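Local coordinates for spherulin-4 (Aspergillus clavatus, PDB 5C5G), which is a glycoside hydrolase with a (beta/alpha) barrel, probably acting on galactosaminogalactan, a fungal polysaccharide rich in N-acetylgalactosamine, at residues I113-D123 / V150-Y161. Sequence-based numbering, arbitrary orientation.
Sequences IFFDETPQQYD and VHNPGAIPDSRY
Phe115 sits between two backbone bonds to the neighbouring strand: its N donates to Val150 O (2.8 Å) and its O accepts from Asn152 N, while Val150 N reaches Ile113 O. Past the strand ends, Asp158 N binds Gln120 O, and a water bridges Thr118 O and Pro153 O. These strands, joined through helix 124-139, form a parallel beta-alpha-beta unit of the eight-stranded TIM barrel. Asp116, an N-acetylgalactosamine-binding residue at its strand's C-terminal end, lies alongside Asn152, carboxylate and amide planes 12° apart, with a weak bond from Asn152 ND2 to Asp116 OD1 (2.9 Å). The stronger bond of ND2 goes to Glu172, another sugar-binding residue, and Asp116 OD2 bonds to Tyr76 OH. In the loops, extended Gln120 sends NE2 to Ile156 O (3.0 Å), which lies in the Gln120 amide plane, though NE2 stands above the Ile156 carbonyl plane. Tyr161 OH donates to Gln121 O (2.7 Å) and accepts from Asp123 N, tying Tyr161 to the loop before helix 124-139, where Asp123 is the N-cap. Thr118 CG2 lies over one face of His151, toward its rim, in a CH-pi contact. The Arg160 guanidinium makes a cation-pi stack on Tyr122, CZ 3.5 Å from the ring centroid, planes at 6°. A bend at chi3 (-78°) helps turn it back so that NE and NH1 hold Asp158 OD1 and OD2 side-on in a salt bridge.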
loop_
_atom_site.group_PDB
_atom_site.type_symbol
_atom_site.label_atom_id
_atom_site.label_comp_id
_atom_site.label_asym_id
_atom_site.label_seq_id
_atom_site.Cartn_x
_atom_site.Cartn_y
_atom_site.Cartn_z
ATOM N N ILE A 113 -7.421 0.461 5.962
ATOM C CA ILE A 113 -6.275 0.759 6.794
ATOM C C ILE A 113 -5.083 -0.074 6.358
ATOM O O ILE A 113 -5.202 -1.274 6.058
ATOM C CB ILE A 113 -6.584 0.466 8.281
ATOM C CG1 ILE A 113 -7.753 1.344 8.778
ATOM C CG2 ILE A 113 -5.363 0.650 9.153
ATOM C CD1 ILE A 113 -7.501 2.842 8.813
ATOM N N PHE A 114 -3.934 0.596 6.346
ATOM C CA PHE A 114 -2.621 -0.004 6.112
ATOM C C PHE A 114 -1.902 -0.060 7.451
ATOM O O PHE A 114 -1.559 0.983 8.006
ATOM C CB PHE A 114 -1.853 0.880 5.130
ATOM C CG PHE A 114 -0.426 0.476 4.897
ATOM C CD1 PHE A 114 -0.103 -0.483 3.965
ATOM C CD2 PHE A 114 0.613 1.094 5.589
ATOM C CE1 PHE A 114 1.225 -0.826 3.721
ATOM C CE2 PHE A 114 1.937 0.758 5.340
ATOM C CZ PHE A 114 2.240 -0.195 4.412
ATOM N N PHE A 115 -1.704 -1.264 7.983
ATOM C CA PHE A 115 -1.043 -1.473 9.272
ATOM C C PHE A 115 0.433 -1.707 9.035
ATOM O O PHE A 115 0.834 -2.747 8.492
ATOM C CB PHE A 115 -1.644 -2.666 9.993
ATOM C CG PHE A 115 -3.053 -2.444 10.472
ATOM C CD1 PHE A 115 -3.295 -1.594 11.552
ATOM C CD2 PHE A 115 -4.122 -3.086 9.883
ATOM C CE1 PHE A 115 -4.580 -1.385 12.024
ATOM C CE2 PHE A 115 -5.424 -2.879 10.346
ATOM C CZ PHE A 115 -5.652 -2.028 11.428
ATOM N N ASP A 116 1.257 -0.757 9.443
ATOM C CA ASP A 116 2.699 -0.878 9.281
ATOM C C ASP A 116 3.314 -1.659 10.428
ATOM O O ASP A 116 2.791 -1.700 11.545
ATOM C CB ASP A 116 3.340 0.498 9.155
ATOM C CG ASP A 116 4.673 0.468 8.438
ATOM O OD1 ASP A 116 5.005 -0.540 7.765
ATOM O OD2 ASP A 116 5.414 1.454 8.549
ATOM N N GLU A 117 4.419 -2.305 10.109
ATOM C CA GLU A 117 5.249 -3.015 11.078
ATOM C C GLU A 117 4.515 -4.157 11.742
ATOM O O GLU A 117 4.610 -4.350 12.947
ATOM C CB GLU A 117 5.756 -2.070 12.173
ATOM C CG GLU A 117 6.388 -0.795 11.670
ATOM C CD GLU A 117 6.445 0.306 12.737
ATOM O OE1 GLU A 117 5.474 0.473 13.531
ATOM O OE2 GLU A 117 7.468 1.012 12.769
ATOM N N THR A 118 3.787 -4.944 10.985
ATOM C CA THR A 118 3.194 -6.136 11.568
ATOM C C THR A 118 4.306 -7.187 11.739
ATOM O O THR A 118 5.301 -7.179 11.022
ATOM C CB THR A 118 2.057 -6.668 10.701
ATOM O OG1 THR A 118 2.540 -6.884 9.372
ATOM C CG2 THR A 118 0.897 -5.683 10.683
ATOM N N PRO A 119 4.174 -8.082 12.721
ATOM C CA PRO A 119 5.247 -9.036 13.001
ATOM C C PRO A 119 5.323 -10.176 12.004
ATOM O O PRO A 119 4.324 -10.493 11.352
ATOM C CB PRO A 119 4.904 -9.567 14.397
ATOM C CG PRO A 119 3.527 -9.196 14.634
ATOM C CD PRO A 119 3.110 -8.106 13.735
ATOM N N GLN A 120 6.509 -10.740 11.872
ATOM C CA GLN A 120 6.720 -11.929 11.057
ATOM C C GLN A 120 6.479 -13.196 11.828
ATOM O O GLN A 120 6.005 -14.178 11.269
ATOM C CB GLN A 120 8.162 -11.998 10.574
ATOM C CG GLN A 120 8.512 -11.102 9.423
ATOM C CD GLN A 120 9.982 -11.220 9.102
ATOM O OE1 GLN A 120 10.806 -10.534 9.704
ATOM N NE2 GLN A 120 10.330 -12.133 8.198
ATOM N N GLN A 121 6.875 -13.222 13.091
ATOM C CA GLN A 121 6.871 -14.459 13.843
ATOM C C GLN A 121 5.460 -14.835 14.273
ATOM O O GLN A 121 4.702 -13.999 14.739
ATOM C CB GLN A 121 7.781 -14.340 15.075
ATOM C CG GLN A 121 9.174 -13.786 14.768
ATOM C CD GLN A 121 10.117 -13.813 15.965
ATOM O OE1 GLN A 121 9.789 -14.359 17.020
ATOM N NE2 GLN A 121 11.298 -13.218 15.801
ATOM N N TYR A 122 5.131 -16.111 14.156
ATOM C CA TYR A 122 3.848 -16.585 14.625
ATOM C C TYR A 122 3.787 -16.628 16.144
ATOM O O TYR A 122 4.697 -17.136 16.808
ATOM C CB TYR A 122 3.520 -17.972 14.089
ATOM C CG TYR A 122 2.213 -18.435 14.635
ATOM C CD1 TYR A 122 1.024 -18.011 14.067
ATOM C CD2 TYR A 122 2.158 -19.233 15.765
ATOM C CE1 TYR A 122 -0.186 -18.410 14.595
ATOM C CE2 TYR A 122 0.957 -19.626 16.300
ATOM C CZ TYR A 122 -0.210 -19.214 15.708
ATOM O OH TYR A 122 -1.417 -19.611 16.233
ATOM N N ASP A 123 2.688 -16.111 16.678
ATOM C CA ASP A 123 2.333 -16.265 18.079
ATOM C C ASP A 123 0.823 -16.121 18.158
ATOM O O ASP A 123 0.243 -15.260 17.512
ATOM C CB ASP A 123 3.038 -15.216 18.931
ATOM C CG ASP A 123 2.682 -15.327 20.395
ATOM O OD1 ASP A 123 3.374 -16.060 21.119
ATOM O OD2 ASP A 123 1.697 -14.672 20.810
ATOM N N VAL A 150 -4.584 -3.922 4.899
ATOM C CA VAL A 150 -3.264 -4.304 4.396
ATOM C C VAL A 150 -2.302 -4.353 5.566
ATOM O O VAL A 150 -2.371 -3.504 6.455
ATOM C CB VAL A 150 -2.759 -3.332 3.303
ATOM C CG1 VAL A 150 -1.336 -3.664 2.837
ATOM C CG2 VAL A 150 -3.697 -3.347 2.111
ATOM N N HIS A 151 -1.433 -5.360 5.572
ATOM C CA HIS A 151 -0.368 -5.478 6.553
ATOM C C HIS A 151 0.966 -5.256 5.890
ATOM O O HIS A 151 1.179 -5.720 4.767
ATOM C CB HIS A 151 -0.345 -6.889 7.134
ATOM C CG HIS A 151 -1.492 -7.195 8.029
ATOM N ND1 HIS A 151 -1.698 -8.446 8.557
ATOM C CD2 HIS A 151 -2.489 -6.410 8.501
ATOM C CE1 HIS A 151 -2.777 -8.419 9.323
ATOM N NE2 HIS A 151 -3.275 -7.199 9.302
ATOM N N ASN A 152 1.888 -4.617 6.592
ATOM C CA ASN A 152 3.271 -4.506 6.127
ATOM C C ASN A 152 4.289 -5.043 7.128
ATOM O O ASN A 152 4.851 -4.297 7.925
ATOM C CB ASN A 152 3.655 -3.082 5.787
ATOM C CG ASN A 152 5.041 -3.013 5.175
ATOM O OD1 ASN A 152 5.587 -4.026 4.716
ATOM N ND2 ASN A 152 5.652 -1.836 5.211
ATOM N N PRO A 153 4.567 -6.345 7.047
ATOM C CA PRO A 153 5.663 -6.897 7.837
ATOM C C PRO A 153 7.009 -6.593 7.205
ATOM O O PRO A 153 8.031 -6.789 7.861
ATOM C CB PRO A 153 5.385 -8.408 7.816
ATOM C CG PRO A 153 4.594 -8.625 6.567
ATOM C CD PRO A 153 3.756 -7.391 6.401
ATOM N N GLY A 154 7.018 -6.143 5.959
ATOM C CA GLY A 154 8.250 -5.774 5.286
ATOM C C GLY A 154 9.151 -6.952 4.964
ATOM O O GLY A 154 10.340 -6.765 4.690
ATOM N N ALA A 155 8.588 -8.156 4.992
ATOM C CA ALA A 155 9.315 -9.409 4.870
ATOM C C ALA A 155 8.258 -10.496 4.969
ATOM O O ALA A 155 7.083 -10.196 5.197
ATOM C CB ALA A 155 10.349 -9.548 5.983
ATOM N N ILE A 156 8.635 -11.751 4.777
ATOM C CA ILE A 156 7.635 -12.799 4.747
ATOM C C ILE A 156 7.206 -13.188 6.160
ATOM O O ILE A 156 8.038 -13.628 6.947
ATOM C CB ILE A 156 8.167 -14.042 4.013
ATOM C CG1 ILE A 156 8.465 -13.708 2.541
ATOM C CG2 ILE A 156 7.120 -15.162 4.073
ATOM C CD1 ILE A 156 9.303 -14.763 1.849
ATOM N N PRO A 157 5.920 -13.049 6.502
ATOM C CA PRO A 157 5.469 -13.463 7.827
ATOM C C PRO A 157 5.051 -14.910 7.806
ATOM O O PRO A 157 4.927 -15.484 6.722
ATOM C CB PRO A 157 4.232 -12.593 8.029
ATOM C CG PRO A 157 3.631 -12.560 6.670
ATOM C CD PRO A 157 4.801 -12.496 5.712
ATOM N N ASP A 158 4.792 -15.493 8.969
ATOM C CA ASP A 158 4.193 -16.824 8.995
ATOM C C ASP A 158 2.885 -16.775 8.190
ATOM O O ASP A 158 2.112 -15.804 8.261
ATOM C CB ASP A 158 3.948 -17.268 10.430
ATOM C CG ASP A 158 3.352 -18.660 10.515
ATOM O OD1 ASP A 158 2.132 -18.790 10.342
ATOM O OD2 ASP A 158 4.094 -19.635 10.761
ATOM N N SER A 159 2.636 -17.829 7.431
ATOM C CA SER A 159 1.537 -17.824 6.489
ATOM C C SER A 159 0.187 -17.710 7.176
ATOM O O SER A 159 -0.762 -17.272 6.538
ATOM C CB SER A 159 1.571 -19.080 5.616
ATOM O OG SER A 159 1.423 -20.252 6.392
ATOM N N ARG A 160 0.091 -18.077 8.448
ATOM C CA ARG A 160 -1.178 -17.984 9.159
ATOM C C ARG A 160 -1.660 -16.554 9.297
ATOM O O ARG A 160 -2.857 -16.320 9.537
ATOM C CB ARG A 160 -1.078 -18.656 10.526
ATOM C CG ARG A 160 -1.064 -20.166 10.436
ATOM C CD ARG A 160 -0.623 -20.803 11.738
ATOM N NE ARG A 160 0.824 -20.727 11.880
ATOM C CZ ARG A 160 1.516 -21.371 12.816
ATOM N NH1 ARG A 160 2.829 -21.241 12.852
ATOM N NH2 ARG A 160 0.902 -22.160 13.697
ATOM N N TYR A 161 -0.778 -15.582 9.136
ATOM C CA TYR A 161 -1.211 -14.196 9.189
ATOM C C TYR A 161 -1.851 -13.710 7.888
ATOM O O TYR A 161 -2.591 -12.729 7.893
ATOM C CB TYR A 161 -0.022 -13.306 9.534
ATOM C CG TYR A 161 0.532 -13.475 10.936
ATOM C CD1 TYR A 161 -0.294 -13.728 12.017
ATOM C CD2 TYR A 161 1.887 -13.342 11.188
ATOM C CE1 TYR A 161 0.216 -13.863 13.298
ATOM C CE2 TYR A 161 2.404 -13.478 12.484
ATOM C CZ TYR A 161 1.561 -13.751 13.524
ATOM O OH TYR A 161 2.046 -13.868 14.793
HETATM O O HOH W 1 7.977 -7.687 10.445
#